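Local coordinates for peptidoglycan-binding domain 1 (Burkholderia, PDB 5NM7), which is a modular phage endolysin that probably binds peptidoglycan through one domain and cleaves it with a lysozyme-like N-acetylmuramidase domain, at residues Ala78-Ala83 with Glu209-Phe214; Asp85-Asp90 with Phe217-Lys222. All coordinates share one frame; numbering follows the deposited sequence.

Interaction 1: residues Ala78-Ala83 with Glu209-Phe214; sequences ADLQRA and EQLEAF. With GLY (glycine), chain E.
Leu211 lays its CD2 methyl against the flank of helix 77-87, where it meets Asp79, Leu80 and Ala83 together. The setting is a near-parallel helix pair of a lysozyme-like, mostly helical fold: the short axes of 78-83 and 209-214 run in the same direction, 20° apart, and approach to 10.6 Å. At that separation one leucine supplies most of the apolar bridge. Its CG stands anti to the backbone N (chi1 176°), which carries the branch out across the gap; CD2 then lies 3.9 Å from Leu80 CD2, the two side chains crossing at about a right angle, and equally close to Ala83 CB. Asp79 adds the start of its side chain and its backbone O, an atom already taken by the helical bond from Ala83 N.

Beside this patch the two helices are joined through a bound glycine. Its carboxylate oxygen OXT rests 3.5 Å from Leu211 CD2, its CA faces Ala83 CB, and its amino group donates to Glu212, whose chain bends at chi2 (61°) to present OE1. That oxygen is shared with Arg86, while OE2 pairs with Arg216. Asp79 is gripped at both oxygens, OD2 by Thr76 N and OD1 by Arg82 NH2 at 2.7 Å, the latter bond nearly within the guanidinium plane but from above the carboxylate plane.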
ATOM      1  N   ALA A  78       1.560   9.469 -11.403  1.00 22.40           N
ATOM      2  CA  ALA A  78       0.573  10.532 -11.481  1.00 21.46           C
ATOM      3  C   ALA A  78      -0.444  10.428 -10.356  1.00 20.22           C
ATOM      4  O   ALA A  78      -0.914  11.462  -9.861  1.00 21.64           O
ATOM      5  CB  ALA A  78      -0.141  10.547 -12.821  1.00 22.93           C
ATOM      6  N   ASP A  79      -0.811   9.212  -9.959  1.00 18.65           N
ATOM      7  CA  ASP A  79      -1.669   9.055  -8.787  1.00 17.63           C
ATOM      8  C   ASP A  79      -1.018   9.615  -7.529  1.00 18.30           C
ATOM      9  O   ASP A  79      -1.718  10.184  -6.682  1.00 18.34           O
ATOM     10  CB  ASP A  79      -2.040   7.597  -8.538  1.00 17.49           C
ATOM     11  CG  ASP A  79      -2.820   6.987  -9.676  1.00 19.40           C
ATOM     12  OD1 ASP A  79      -3.769   7.663 -10.194  1.00 19.55           O
ATOM     13  OD2 ASP A  79      -2.482   5.839 -10.050  1.00 20.27           O
ATOM     14  N   LEU A  80       0.295   9.424  -7.376  1.00 18.15           N
ATOM     15  CA  LEU A  80       0.992   9.960  -6.187  1.00 18.87           C
ATOM     16  C   LEU A  80       1.020  11.470  -6.211  1.00 18.51           C
ATOM     17  O   LEU A  80       0.854  12.114  -5.156  1.00 19.90           O
ATOM     18  CB  LEU A  80       2.420   9.396  -6.058  1.00 20.52           C
ATOM     19  CG  LEU A  80       2.435   7.872  -5.824  1.00 20.93           C
ATOM     20  CD1 LEU A  80       3.885   7.398  -5.716  1.00 22.31           C
ATOM     21  CD2 LEU A  80       1.655   7.438  -4.603  1.00 21.45           C
ATOM     22  N   GLN A  81       1.224  12.058  -7.397  1.00 18.72           N
ATOM     23  CA  GLN A  81       1.161  13.514  -7.527  1.00 21.73           C
ATOM     24  C   GLN A  81      -0.218  14.026  -7.168  1.00 21.02           C
ATOM     25  O   GLN A  81      -0.348  15.012  -6.402  1.00 21.33           O
ATOM     26  CB  GLN A  81       1.567  13.996  -8.922  1.00 24.66           C
ATOM     27  CG  GLN A  81       1.548  15.522  -9.088  1.00 27.37           C
ATOM     28  CD  GLN A  81       2.574  16.228  -8.217  1.00 29.63           C
ATOM     29  OE1 GLN A  81       3.761  16.138  -8.473  1.00 32.41           O
ATOM     30  NE2 GLN A  81       2.117  16.953  -7.198  1.00 29.17           N
ATOM     31  N   ARG A  82      -1.264  13.340  -7.630  1.00 21.09           N
ATOM     32  CA  ARG A  82      -2.625  13.745  -7.255  1.00 22.12           C
ATOM     33  C   ARG A  82      -2.855  13.671  -5.744  1.00 20.26           C
ATOM     34  O   ARG A  82      -3.488  14.579  -5.156  1.00 19.21           O
ATOM     35  CB  ARG A  82      -3.681  12.961  -8.025  1.00 22.75           C
ATOM     36  CG  ARG A  82      -3.825  13.458  -9.437  1.00 25.51           C
ATOM     37  CD  ARG A  82      -4.899  12.698 -10.169  1.00 27.52           C
ATOM     38  NE  ARG A  82      -4.540  11.314 -10.557  1.00 28.80           N
ATOM     39  CZ  ARG A  82      -3.933  10.971 -11.718  1.00 31.90           C
ATOM     40  NH1 ARG A  82      -3.592  11.879 -12.643  1.00 33.89           N
ATOM     41  NH2 ARG A  82      -3.688   9.687 -11.980  1.00 31.78           N
ATOM     42  N   ALA A  83      -2.354  12.607  -5.114  1.00 18.09           N
ATOM     43  CA  ALA A  83      -2.446  12.468  -3.673  1.00 19.24           C
ATOM     44  C   ALA A  83      -1.707  13.593  -2.947  1.00 19.17           C
ATOM     45  O   ALA A  83      -2.227  14.143  -1.960  1.00 18.59           O
ATOM     46  CB  ALA A  83      -1.960  11.088  -3.220  1.00 19.51           C
ATOM     47  N   GLU A 209      -7.982   3.959  -6.336  1.00 18.53           N
ATOM     48  CA  GLU A 209      -9.074   4.094  -5.398  1.00 19.79           C
ATOM     49  C   GLU A 209      -8.650   3.738  -3.981  1.00 18.20           C
ATOM     50  O   GLU A 209      -9.094   4.351  -3.024  1.00 17.94           O
ATOM     51  CB  GLU A 209     -10.284   3.248  -5.809  1.00 22.08           C
ATOM     52  CG  GLU A 209     -10.977   3.771  -7.057  1.00 23.96           C
ATOM     53  CD  GLU A 209     -11.677   5.126  -6.829  1.00 29.40           C
ATOM     54  OE1 GLU A 209     -12.098   5.390  -5.693  1.00 29.15           O
ATOM     55  OE2 GLU A 209     -11.842   5.929  -7.777  1.00 36.88           O
ATOM     56  N   GLN A 210      -7.767   2.759  -3.861  1.00 15.60           N
ATOM     57  CA  GLN A 210      -7.253   2.342  -2.563  1.00 16.41           C
ATOM     58  C   GLN A 210      -6.400   3.446  -1.940  1.00 15.58           C
ATOM     59  O   GLN A 210      -6.490   3.679  -0.740  1.00 17.23           O
ATOM     60  CB  GLN A 210      -6.463   1.074  -2.735  1.00 15.90           C
ATOM     61  CG  GLN A 210      -7.348  -0.063  -3.176  1.00 16.99           C
ATOM     62  CD  GLN A 210      -6.556  -1.321  -3.461  1.00 17.49           C
ATOM     63  OE1 GLN A 210      -5.353  -1.371  -3.248  1.00 15.96           O
ATOM     64  NE2 GLN A 210      -7.251  -2.355  -3.898  1.00 16.67           N
ATOM     65  N   LEU A 211      -5.594   4.097  -2.761  1.00 16.43           N
ATOM     66  CA  LEU A 211      -4.826   5.291  -2.325  1.00 15.85           C
ATOM     67  C   LEU A 211      -5.770   6.442  -1.953  1.00 16.95           C
ATOM     68  O   LEU A 211      -5.500   7.157  -0.998  1.00 17.64           O
ATOM     69  CB  LEU A 211      -3.879   5.781  -3.388  1.00 16.49           C
ATOM     70  CG  LEU A 211      -3.067   7.072  -3.138  1.00 17.42           C
ATOM     71  CD1 LEU A 211      -2.167   6.946  -1.924  1.00 17.21           C
ATOM     72  CD2 LEU A 211      -2.265   7.408  -4.368  1.00 18.80           C
ATOM     73  N   GLU A 212      -6.859   6.615  -2.704  1.00 16.08           N
ATOM     74  CA  GLU A 212      -7.847   7.674  -2.404  1.00 16.92           C
ATOM     75  C   GLU A 212      -8.416   7.464  -1.013  1.00 17.67           C
ATOM     76  O   GLU A 212      -8.603   8.432  -0.282  1.00 17.38           O
ATOM     77  CB  GLU A 212      -8.952   7.730  -3.474  1.00 19.99           C
ATOM     78  CG  GLU A 212     -10.141   8.665  -3.196  1.00 21.23           C
ATOM     79  CD  GLU A 212      -9.784  10.120  -3.055  1.00 23.20           C
ATOM     80  OE1 GLU A 212      -8.677  10.587  -3.434  1.00 27.93           O
ATOM     81  OE2 GLU A 212     -10.624  10.878  -2.504  1.00 21.65           O
ATOM     82  N   ALA A 213      -8.671   6.199  -0.629  1.00 16.74           N
ATOM     83  CA  ALA A 213      -9.109   5.898   0.713  1.00 16.29           C
ATOM     84  C   ALA A 213      -8.103   6.329   1.745  1.00 15.97           C
ATOM     85  O   ALA A 213      -8.469   6.964   2.785  1.00 17.09           O
ATOM     86  CB  ALA A 213      -9.456   4.447   0.897  1.00 17.50           C
ATOM     87  N   PHE A 214      -6.846   6.036   1.473  1.00 15.39           N
ATOM     88  CA  PHE A 214      -5.765   6.510   2.364  1.00 15.74           C
ATOM     89  C   PHE A 214      -5.750   8.026   2.470  1.00 16.06           C
ATOM     90  O   PHE A 214      -5.669   8.558   3.575  1.00 16.06           O
ATOM     91  CB  PHE A 214      -4.398   5.975   1.919  1.00 15.39           C
ATOM     92  CG  PHE A 214      -3.215   6.641   2.581  1.00 15.55           C
ATOM     93  CD1 PHE A 214      -2.729   6.166   3.782  1.00 16.59           C
ATOM     94  CD2 PHE A 214      -2.600   7.727   2.000  1.00 16.67           C
ATOM     95  CE1 PHE A 214      -1.669   6.768   4.401  1.00 17.41           C
ATOM     96  CE2 PHE A 214      -1.529   8.347   2.628  1.00 16.49           C
ATOM     97  CZ  PHE A 214      -1.066   7.851   3.818  1.00 16.73           C
TER
HETATM   98  N   GLY E 303      -6.145  10.959  -4.590  1.00 33.47           N
HETATM   99  CA  GLY E 303      -5.345   9.695  -4.744  1.00 37.15           C
HETATM  100  C   GLY E 303      -5.719   8.932  -5.990  1.00 37.57           C
HETATM  101  O   GLY E 303      -6.560   9.442  -6.721  1.00 44.30           O
HETATM  102  OXT GLY E 303      -5.195   7.843  -6.321  1.00 32.09           O

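Interaction 2: residues Asp85-Asp90 with Phe217-Lys222; sequences DRLQVD and FVLADK
This is a partly buried, mainly apolar contact between the C-terminal ends of two helices, 77-87 and 207-219, in the helical lysozyme-like part of the chain. Leu87 and Leu219 are the residues whose CA atoms come nearest, 6.9 Å apart, and their side chains supply most of the shared surface. In Leu87, CB leaves the backbone to one side of the facing helix, and the torsion that sets CG anti to the carbonyl carbon, chi1 -65°, returns CD2 to it. There CD2 sits between two residues, 4.0 Å from Leu219 CG and just as far from Val218 CG1. Leu225 of helix 222-229 touches both Leu87 and Val218, extending the apolar cluster into the next helix.

Toward the more exposed side, Leu219 sets one methyl on the backbone O of Arg86 and the other near its guanidinium. CD2 lies 3.8 Å from that O, while CD1 approaches NH2 obliquely, the two side chains crossing at about a right angle. The arginine chain is bent at chi2 and chi3, carrying its head across toward helix 207-219, where NH1 forms a salt bridge with Glu212.

Helix 77-87 stops here in a Schellman motif. Gln88 has positive phi (55°), Val89 N returns to Ala84 O, and a weak bond joins Gln88 N to Asp85 O. That same carbonyl accepts a further bond, 2.8 Å long, from Gln88 NE2, in the carbonyl plane and on a lone pair, so side chain and backbone close the turn together. The chemistry thus implies a division of labour: methyl groups join the two helix ends, whereas the charge of Arg86 is paired with Glu212, its side chain also touching the bound glycine, with one methyl of Leu219 near its NH2.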
ATOM      1  N   ASP A  85      -1.189  16.628  -4.058  1.00 22.30           N
ATOM      2  CA  ASP A  85      -2.083  17.785  -4.205  1.00 23.50           C
ATOM      3  C   ASP A  85      -3.275  17.743  -3.272  1.00 23.10           C
ATOM      4  O   ASP A  85      -3.612  18.767  -2.645  1.00 26.04           O
ATOM      5  CB  ASP A  85      -2.541  17.921  -5.640  1.00 27.12           C
ATOM      6  CG  ASP A  85      -1.381  18.200  -6.611  1.00 31.08           C
ATOM      7  OD1 ASP A  85      -0.291  18.625  -6.169  1.00 36.96           O
ATOM      8  OD2 ASP A  85      -1.576  18.003  -7.812  1.00 35.84           O
ATOM      9  N   ARG A  86      -3.929  16.582  -3.172  1.00 20.05           N
ATOM     10  CA  ARG A  86      -5.046  16.427  -2.266  1.00 21.97           C
ATOM     11  C   ARG A  86      -4.700  16.708  -0.814  1.00 21.93           C
ATOM     12  O   ARG A  86      -5.526  17.256  -0.060  1.00 22.74           O
ATOM     13  CB  ARG A  86      -5.672  15.028  -2.372  1.00 24.31           C
ATOM     14  CG  ARG A  86      -6.427  14.780  -3.640  1.00 28.51           C
ATOM     15  CD  ARG A  86      -7.771  15.501  -3.584  1.00 29.77           C
ATOM     16  NE  ARG A  86      -8.555  15.074  -2.437  1.00 34.57           N
ATOM     17  CZ  ARG A  86      -9.146  13.901  -2.370  1.00 30.19           C
ATOM     18  NH1 ARG A  86      -9.054  13.091  -3.405  1.00 35.13           N
ATOM     19  NH2 ARG A  86      -9.854  13.557  -1.306  1.00 27.74           N
ATOM     20  N   LEU A  87      -3.522  16.246  -0.401  1.00 20.92           N
ATOM     21  CA  LEU A  87      -3.076  16.354   0.982  1.00 20.72           C
ATOM     22  C   LEU A  87      -2.359  17.652   1.305  1.00 21.46           C
ATOM     23  O   LEU A  87      -2.199  17.962   2.486  1.00 21.28           O
ATOM     24  CB  LEU A  87      -2.142  15.177   1.325  1.00 18.88           C
ATOM     25  CG  LEU A  87      -2.799  13.795   1.304  1.00 17.71           C
ATOM     26  CD1 LEU A  87      -1.734  12.734   1.250  1.00 17.44           C
ATOM     27  CD2 LEU A  87      -3.653  13.596   2.514  1.00 19.72           C
ATOM     28  N   GLN A  88      -1.918  18.378   0.273  1.00 22.01           N
ATOM     29  CA  GLN A  88      -1.007  19.522   0.421  1.00 24.08           C
ATOM     30  C   GLN A  88       0.248  19.092   1.183  1.00 24.85           C
ATOM     31  O   GLN A  88       0.671  19.703   2.169  1.00 22.95           O
ATOM     32  CB  GLN A  88      -1.717  20.731   1.079  1.00 27.96           C
ATOM     33  CG  GLN A  88      -2.868  21.269   0.254  1.00 35.86           C
ATOM     34  CD  GLN A  88      -2.397  21.977  -0.994  1.00 36.66           C
ATOM     35  OE1 GLN A  88      -1.646  22.964  -0.914  1.00 44.18           O
ATOM     36  NE2 GLN A  88      -2.718  21.403  -2.163  1.00 46.59           N
ATOM     37  N   VAL A  89       0.808  17.973   0.728  1.00 23.09           N
ATOM     38  CA  VAL A  89       2.009  17.378   1.294  1.00 23.41           C
ATOM     39  C   VAL A  89       3.024  17.338   0.149  1.00 25.85           C
ATOM     40  O   VAL A  89       2.673  17.161  -1.015  1.00 22.85           O
ATOM     41  CB  VAL A  89       1.677  15.974   1.858  1.00 25.35           C
ATOM     42  CG1 VAL A  89       2.933  15.170   2.185  1.00 26.39           C
ATOM     43  CG2 VAL A  89       0.783  16.064   3.098  1.00 24.92           C
ATOM     44  N   ASP A  90       4.290  17.541   0.498  1.00 25.86           N
ATOM     45  CA  ASP A  90       5.389  17.502  -0.431  1.00 27.42           C
ATOM     46  C   ASP A  90       5.352  16.119  -1.138  1.00 23.73           C
ATOM     47  O   ASP A  90       5.096  15.095  -0.510  1.00 23.05           O
ATOM     48  CB  ASP A  90       6.708  17.774   0.342  1.00 31.58           C
ATOM     49  CG  ASP A  90       6.893  19.285   0.750  1.00 38.71           C
ATOM     50  OD1 ASP A  90       6.223  20.201   0.211  1.00 45.99           O
ATOM     51  OD2 ASP A  90       7.749  19.554   1.614  1.00 42.07           O
ATOM     52  N   PHE A 217      -8.545   9.122   4.592  1.00 16.61           N
ATOM     53  CA  PHE A 217      -8.278   8.688   5.948  1.00 16.48           C
ATOM     54  C   PHE A 217      -7.385   9.681   6.658  1.00 16.33           C
ATOM     55  O   PHE A 217      -7.672  10.092   7.793  1.00 16.89           O
ATOM     56  CB  PHE A 217      -7.633   7.320   5.948  1.00 17.10           C
ATOM     57  CG  PHE A 217      -7.302   6.795   7.299  1.00 17.71           C
ATOM     58  CD1 PHE A 217      -5.996   6.810   7.740  1.00 20.44           C
ATOM     59  CD2 PHE A 217      -8.269   6.224   8.119  1.00 19.56           C
ATOM     60  CE1 PHE A 217      -5.694   6.292   8.978  1.00 21.64           C
ATOM     61  CE2 PHE A 217      -7.974   5.711   9.366  1.00 22.20           C
ATOM     62  CZ  PHE A 217      -6.656   5.749   9.806  1.00 21.87           C
ATOM     63  N   VAL A 218      -6.350  10.102   5.957  1.00 15.66           N
ATOM     64  CA  VAL A 218      -5.404  11.074   6.514  1.00 17.30           C
ATOM     65  C   VAL A 218      -6.078  12.437   6.659  1.00 17.55           C
ATOM     66  O   VAL A 218      -5.925  13.096   7.701  1.00 16.45           O
ATOM     67  CB  VAL A 218      -4.120  11.155   5.712  1.00 17.72           C
ATOM     68  CG1 VAL A 218      -3.191  12.204   6.285  1.00 18.59           C
ATOM     69  CG2 VAL A 218      -3.403   9.799   5.752  1.00 18.99           C
ATOM     70  N   LEU A 219      -6.823  12.848   5.644  1.00 15.94           N
ATOM     71  CA  LEU A 219      -7.556  14.115   5.700  1.00 17.49           C
ATOM     72  C   LEU A 219      -8.527  14.178   6.870  1.00 17.64           C
ATOM     73  O   LEU A 219      -8.769  15.271   7.417  1.00 19.72           O
ATOM     74  CB  LEU A 219      -8.267  14.410   4.387  1.00 17.77           C
ATOM     75  CG  LEU A 219      -7.426  14.814   3.178  1.00 17.48           C
ATOM     76  CD1 LEU A 219      -8.231  14.879   1.907  1.00 19.56           C
ATOM     77  CD2 LEU A 219      -6.695  16.128   3.405  1.00 19.41           C
ATOM     78  N   ALA A 220      -9.087  13.035   7.252  1.00 16.34           N
ATOM     79  CA  ALA A 220     -10.023  12.947   8.373  1.00 18.70           C
ATOM     80  C   ALA A 220      -9.389  13.038   9.755  1.00 20.08           C
ATOM     81  O   ALA A 220     -10.114  13.203  10.740  1.00 21.40           O
ATOM     82  CB  ALA A 220     -10.837  11.665   8.262  1.00 19.17           C
ATOM     83  N   ASP A 221      -8.063  12.944   9.831  1.00 19.07           N
ATOM     84  CA  ASP A 221      -7.334  13.073  11.082  1.00 20.66           C
ATOM     85  C   ASP A 221      -6.357  14.234  10.978  1.00 19.20           C
ATOM     86  O   ASP A 221      -5.274  14.116  10.463  1.00 17.95           O
ATOM     87  CB  ASP A 221      -6.620  11.759  11.389  1.00 21.69           C
ATOM     88  CG  ASP A 221      -5.979  11.757  12.773  1.00 24.27           C
ATOM     89  OD1 ASP A 221      -5.550  12.835  13.253  1.00 22.69           O
ATOM     90  OD2 ASP A 221      -5.850  10.681  13.354  1.00 25.58           O
ATOM     91  N   LYS A 222      -6.769  15.399  11.461  1.00 19.46           N
ATOM     92  CA  LYS A 222      -5.972  16.603  11.273  1.00 19.13           C
ATOM     93  C   LYS A 222      -4.637  16.530  11.970  1.00 18.76           C
ATOM     94  O   LYS A 222      -3.693  17.150  11.531  1.00 18.76           O
ATOM     95  CB  LYS A 222      -6.757  17.844  11.693  1.00 23.02           C
ATOM     96  CG  LYS A 222      -7.904  18.103  10.735  1.00 25.50           C
ATOM     97  CD  LYS A 222      -8.495  19.496  10.840  1.00 31.80           C
ATOM     98  CE  LYS A 222      -9.140  19.932   9.524  1.00 37.41           C
ATOM     99  NZ  LYS A 222     -10.438  19.252   9.249  1.00 41.72           N
TER

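Overall arrangement
Both contacts are made by the same two helices, 77-87 and 207-219, so they are successive levels of one interface, their centres 11 Å apart. Interaction 1 is buried and its centre lies about 10 Å from the centre of the chain, against about 16 Å for that of the partly buried interaction 2. A salt bridge ties them together: Arg86 NH1 of interaction 2 lies a short 2.5 Å from Glu212 OE1 of interaction 1. Both residues belong to one glycine pocket, completed by Asp79, Ala83, Ala208 and Leu211. Here the pair, near-parallel at 78-83 with 209-214 and held by leucine-centred apolar contacts at two levels, makes room for a small zwitterion beside the leucines.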